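Ribokinase, putative (Burkholderia thailandensis, PDB 3B1N) probably phosphorylates nucleosides as a kinase of the pfkB family, and binds ADP together with the nucleoside mizoribine. Local coordinates at residues 165-168 against 169-173; 177-180 against 181-185. All blocks are in the same frame, centred on the assembly; numbering follows the deposited sequence.

Interaction 1: residues 165-168 against 169-173; sequences FDPG and QGLPL. With MZR (5-hydroxy-1-(beta-D-ribofuranosyl)-1H-imidazole-4-carboxamide), chain F.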
loop_
_atom_site.group_PDB
_atom_site.type_symbol
_atom_site.label_atom_id
_atom_site.label_comp_id
_atom_site.label_asym_id
_atom_site.label_seq_id
_atom_site.Cartn_x
_atom_site.Cartn_y
_atom_site.Cartn_z
ATOM N N PHE B 165 -7.993 -25.662 2.103
ATOM C CA PHE B 165 -8.727 -24.389 1.971
ATOM C C PHE B 165 -7.873 -23.279 2.581
ATOM O O PHE B 165 -7.520 -23.331 3.760
ATOM C CB PHE B 165 -10.073 -24.509 2.666
ATOM C CG PHE B 165 -10.912 -23.256 2.617
ATOM C CD1 PHE B 165 -11.169 -22.616 1.408
ATOM C CD2 PHE B 165 -11.479 -22.769 3.776
ATOM C CE1 PHE B 165 -11.981 -21.457 1.379
ATOM C CE2 PHE B 165 -12.247 -21.605 3.763
ATOM C CZ PHE B 165 -12.490 -20.968 2.552
ATOM N N ASP B 166 -7.541 -22.277 1.762
ATOM C CA ASP B 166 -6.670 -21.196 2.091
ATOM C C ASP B 166 -7.476 -19.867 1.804
ATOM O O ASP B 166 -7.198 -19.304 0.719
ATOM C CB ASP B 166 -5.499 -21.490 1.109
ATOM C CG ASP B 166 -4.450 -20.419 1.013
ATOM O OD1 ASP B 166 -4.261 -19.662 1.975
ATOM O OD2 ASP B 166 -3.789 -20.361 -0.085
ATOM N N PRO B 167 -8.411 -19.405 2.682
ATOM C CA PRO B 167 -9.229 -18.228 2.337
ATOM C C PRO B 167 -8.354 -16.975 2.169
ATOM O O PRO B 167 -8.587 -16.168 1.237
ATOM C CB PRO B 167 -10.265 -18.159 3.461
ATOM C CG PRO B 167 -9.670 -18.943 4.635
ATOM C CD PRO B 167 -8.818 -19.993 3.985
ATOM N N GLY B 168 -7.311 -16.887 2.992
ATOM C CA GLY B 168 -6.255 -15.874 2.816
ATOM C C GLY B 168 -6.832 -14.468 2.649
ATOM O O GLY B 168 -7.733 -14.044 3.347
ATOM N N GLN B 169 -6.270 -13.765 1.690
ATOM C CA GLN B 169 -6.698 -12.407 1.404
ATOM C C GLN B 169 -8.133 -12.276 0.943
ATOM O O GLN B 169 -8.660 -11.158 0.834
ATOM C CB GLN B 169 -5.775 -11.847 0.330
ATOM C CG GLN B 169 -4.375 -11.665 0.820
ATOM C CD GLN B 169 -3.434 -12.711 0.295
ATOM O OE1 GLN B 169 -3.747 -13.916 0.246
ATOM N NE2 GLN B 169 -2.244 -12.257 -0.086
ATOM N N GLY B 170 -8.774 -13.407 0.659
ATOM C CA GLY B 170 -10.152 -13.404 0.178
ATOM C C GLY B 170 -11.153 -13.340 1.306
ATOM O O GLY B 170 -12.365 -13.214 1.066
ATOM N N LEU B 171 -10.662 -13.359 2.538
ATOM C CA LEU B 171 -11.553 -13.424 3.707
ATOM C C LEU B 171 -12.641 -12.335 3.781
ATOM O O LEU B 171 -13.775 -12.654 4.152
ATOM C CB LEU B 171 -10.723 -13.436 4.987
ATOM C CG LEU B 171 -10.894 -14.469 6.088
ATOM C CD1 LEU B 171 -11.790 -15.682 5.767
ATOM C CD2 LEU B 171 -9.492 -14.870 6.509
ATOM N N PRO B 172 -12.339 -11.071 3.407
ATOM C CA PRO B 172 -13.393 -10.040 3.493
ATOM C C PRO B 172 -14.653 -10.344 2.681
ATOM O O PRO B 172 -15.738 -9.822 2.993
ATOM C CB PRO B 172 -12.677 -8.771 2.968
ATOM C CG PRO B 172 -11.242 -9.001 3.374
ATOM C CD PRO B 172 -11.051 -10.451 3.017
ATOM N N LEU B 173 -14.522 -11.181 1.662
ATOM C CA LEU B 173 -15.625 -11.515 0.768
ATOM C C LEU B 173 -16.588 -12.557 1.384
ATOM O O LEU B 173 -17.727 -12.734 0.899
ATOM C CB LEU B 173 -15.076 -12.013 -0.565
ATOM C CG LEU B 173 -13.931 -11.239 -1.256
ATOM C CD1 LEU B 173 -13.348 -11.981 -2.461
ATOM C CD2 LEU B 173 -14.387 -9.853 -1.653
HETATM N N1 MZR F . -7.293 -12.186 -4.040
HETATM O O3 MZR F . -4.764 -13.123 -4.756
HETATM C C4 MZR F . -4.403 -11.977 -4.015
HETATM C C5 MZR F . -5.320 -11.065 -3.370
HETATM C C6 MZR F . -6.782 -11.152 -3.394
HETATM O O6 MZR F . -7.392 -10.232 -2.808
HETATM N N7 MZR F . -4.492 -10.147 -2.798
HETATM C C8 MZR F . -3.212 -10.490 -3.070
HETATM N N9 MZR F . -3.139 -11.623 -3.826
HETATM C "C1'" MZR F . -1.920 -12.319 -4.269
HETATM C "C2'" MZR F . -0.820 -11.478 -4.893
HETATM O "O2'" MZR F . -1.036 -11.515 -6.300
HETATM C "C3'" MZR F . 0.463 -12.175 -4.375
HETATM O "O3'" MZR F . 1.332 -12.732 -5.365
HETATM C "C4'" MZR F . -0.033 -13.246 -3.440
HETATM O "O4'" MZR F . -1.321 -12.793 -3.068
HETATM C "C5'" MZR F . 0.856 -13.373 -2.226
HETATM O "O5'" MZR F . 0.301 -14.449 -1.424
HETATM O O HOH W 1 -2.761 -16.955 1.547
#
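Pro-167 and Leu-171 meet over a tight turn, where the backbone winds into a 3-10 turn that presents one side to the core and carries Gln-169 to the nucleoside on the other. The carbonyl of Pro-167 accepts the N-H of Gly-170 at 2.8 Å from its O, and one residue later Leu-171 N bonds to Gly-168 O, with the donor standing 46° above the carbonyl plane. Both bonds join residues three apart, the spacing of a 3-10 helix. Gly-168 has a positive phi of 50°, a conformation that favours glycine. On the inner side, the proline ring and the leucine lie side by side and point the same way, with Leu-171 CD1 3.7 Å from Pro-167 CB, while CD2 rests near Gly-168 O.

The turn follows strand 163-165 at the end of the sheet where the nucleoside pocket of the ribokinase-like fold lies, and Gln-169 reaches into it. Its CB lies 3.8 Å from N7 of the mizoribine imidazole, and CG keeps a similar distance from the same atom. The chain then bends at chi2 (105°), which swings the amide alongside the nucleoside toward its ribose. CD lies about equally far from O4' and C8, and NE2 comes closest, 3.2 Å from the ribose O4'. On the other branch OE1 turns back over Gly-168. A water lies between OE1 and Asp-166 OD1, 3.1 Å from the latter in the modelled conformer; its link to OE1 is long and weak, and whether it donates to both is doubtful. The Asp-166 carboxylate forms a salt bridge with Arg-256. Ser-36 of the second subunit packs against Gln-169.

Interaction 2: residues 177-180 against 181-185; sequences ATLR and RSIEL. With NA (sodium ion), chain H.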
loop_
_atom_site.group_PDB
_atom_site.type_symbol
_atom_site.label_atom_id
_atom_site.label_comp_id
_atom_site.label_asym_id
_atom_site.label_seq_id
_atom_site.Cartn_x
_atom_site.Cartn_y
_atom_site.Cartn_z
ATOM N N ALA B 177 -21.595 -17.731 7.403
ATOM C CA ALA B 177 -22.242 -18.945 6.941
ATOM C C ALA B 177 -21.438 -19.647 5.828
ATOM O O ALA B 177 -21.215 -20.865 5.896
ATOM C CB ALA B 177 -23.687 -18.650 6.495
ATOM N N THR B 178 -20.987 -18.869 4.839
ATOM C CA THR B 178 -20.196 -19.430 3.733
ATOM C C THR B 178 -18.816 -19.865 4.229
ATOM O O THR B 178 -18.262 -20.862 3.757
ATOM C CB THR B 178 -20.038 -18.463 2.540
ATOM O OG1 THR B 178 -19.488 -17.219 2.993
ATOM C CG2 THR B 178 -21.396 -18.215 1.860
ATOM N N LEU B 179 -18.270 -19.140 5.195
ATOM C CA LEU B 179 -16.973 -19.535 5.746
ATOM C C LEU B 179 -17.044 -20.846 6.546
ATOM O O LEU B 179 -16.230 -21.770 6.336
ATOM C CB LEU B 179 -16.354 -18.371 6.538
ATOM C CG LEU B 179 -14.925 -18.554 7.047
ATOM C CD1 LEU B 179 -13.955 -18.895 5.868
ATOM C CD2 LEU B 179 -14.453 -17.343 7.788
ATOM N N ARG B 180 -18.017 -20.952 7.456
ATOM C CA ARG B 180 -18.256 -22.222 8.152
ATOM C C ARG B 180 -18.492 -23.387 7.185
ATOM O O ARG B 180 -17.908 -24.463 7.352
ATOM C CB ARG B 180 -19.453 -22.096 9.103
ATOM C CG ARG B 180 -19.170 -21.318 10.385
ATOM C CD ARG B 180 -20.359 -21.440 11.373
ATOM N NE ARG B 180 -21.569 -20.807 10.824
ATOM C CZ ARG B 180 -21.867 -19.516 10.955
ATOM N NH1 ARG B 180 -22.979 -19.045 10.398
ATOM N NH2 ARG B 180 -21.045 -18.688 11.600
ATOM N N ARG B 181 -19.307 -23.172 6.154
ATOM C CA ARG B 181 -19.556 -24.234 5.164
ATOM C C ARG B 181 -18.266 -24.679 4.472
ATOM O O ARG B 181 -18.003 -25.879 4.322
ATOM C CB ARG B 181 -20.624 -23.808 4.160
ATOM C CG ARG B 181 -20.758 -24.697 2.933
ATOM C CD ARG B 181 -21.297 -26.067 3.297
ATOM N NE ARG B 181 -21.648 -26.776 2.073
ATOM C CZ ARG B 181 -22.115 -28.016 2.032
ATOM N NH1 ARG B 181 -22.311 -28.697 3.153
ATOM N NH2 ARG B 181 -22.374 -28.571 0.864
ATOM N N SER B 182 -17.449 -23.704 4.078
ATOM C CA SER B 182 -16.199 -24.019 3.365
ATOM C C SER B 182 -15.257 -24.868 4.200
ATOM O O SER B 182 -14.626 -25.798 3.675
ATOM C CB SER B 182 -15.536 -22.713 2.903
ATOM O OG SER B 182 -16.371 -22.059 1.978
ATOM N N ILE B 183 -15.160 -24.546 5.489
ATOM C CA ILE B 183 -14.339 -25.281 6.435
ATOM C C ILE B 183 -14.896 -26.686 6.677
ATOM O O ILE B 183 -14.106 -27.656 6.738
ATOM C CB ILE B 183 -14.224 -24.511 7.757
ATOM C CG1 ILE B 183 -13.405 -23.226 7.536
ATOM C CG2 ILE B 183 -13.603 -25.371 8.851
ATOM C CD1 ILE B 183 -13.578 -22.178 8.655
ATOM N N GLU B 184 -16.229 -26.809 6.797
ATOM C CA GLU B 184 -16.843 -28.149 6.856
ATOM C C GLU B 184 -16.412 -29.043 5.666
ATOM O O GLU B 184 -15.953 -30.171 5.845
ATOM C CB GLU B 184 -18.386 -28.062 6.972
ATOM C CG GLU B 184 -18.886 -27.655 8.388
ATOM C CD GLU B 184 -20.262 -26.997 8.368
ATOM O OE1 GLU B 184 -20.729 -26.510 9.445
ATOM O OE2 GLU B 184 -20.883 -26.957 7.266
ATOM N N LEU B 185 -16.453 -28.508 4.456
ATOM C CA LEU B 185 -16.074 -29.233 3.255
ATOM C C LEU B 185 -14.567 -29.513 3.135
ATOM O O LEU B 185 -14.164 -30.518 2.558
ATOM C CB LEU B 185 -16.515 -28.454 2.012
ATOM C CG LEU B 185 -18.028 -28.204 1.828
ATOM C CD1 LEU B 185 -18.228 -27.316 0.619
ATOM C CD2 LEU B 185 -18.853 -29.517 1.715
HETATM NA NA NA H . -13.768 -30.076 6.759
HETATM O O HOH W 2 -13.828 -32.544 6.691
#
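Residues 177-180 and 181-185 are successive turns of one alpha-helix, joined by regular i to i+4 backbone bonds: Arg-181 N to Ala-177 O, Ser-182 N to Thr-178 O, Ile-183 N to Leu-179 O and Glu-184 N to Arg-180 O. The last is the straightest, 2.9 Å between Glu-184 N and Arg-180 O with an N-H...O angle of 168°. Thr-178 O is gripped twice, because Ser-182 OG also donates to it, 2.9 Å away, and the hydroxyl and the amide arrive from opposite faces of the carbonyl plane. A chi1 of -64° sets OG beside its own backbone N, turned back toward the preceding turn. A buried serine hydroxyl thus finds its acceptor within its own helix.

The helix is the crossover of a beta-alpha-beta unit, running between the parallel strands 163-165 and 188-192. On its buried side the side chains of Leu-179 and Ile-183 meet at a slant, CG of the leucine 4.2 Å from CD1 of the isoleucine, and Ile-183 CG1 and CD1 both lie close to Leu-179 O. Helix 193-203 covers these two side chains. The outer side is charged: Glu-184 extends beyond CG and lays its chain over Arg-180 O, with CG 3.5 Å from that oxygen. Arg-180 itself hydrogen-bonds Thr-203 O. Arg-181 bends at chi2 (68°) and forms a salt bridge with Glu-154, while CD2 of Leu-185 covers one face of its guanidinium group, 3.6 Å above the centre. Toward the C-terminal end, Ile-183 O and Glu-184 O each bind the sodium ion at 2.4 Å; Ala-186 O, Arg-213 O and a water complete its five ligands.

In the fold
The two interactions follow one another along a single beta-alpha-beta crossover: interaction 1 is the loop leaving strand 163-165, and interaction 2 the helix that leads on to the next strand. They touch directly, for Leu-171 CD1 lies 3.7 Å from Leu-179 CD2, and the Phe-165 ring packs on Leu-179 and on Ser-182, with Phe-165 CZ 3.5 Å from Ser-182 CB. Interaction 1 is largely buried and presents an amide to the nucleoside; interaction 2 is only partly buried, with apolar side chains inward and charged ones outward. Main-chain bonds span three residues in 165-173 but four in 177-185, where backbone oxygens also bind sodium, away from the nucleoside.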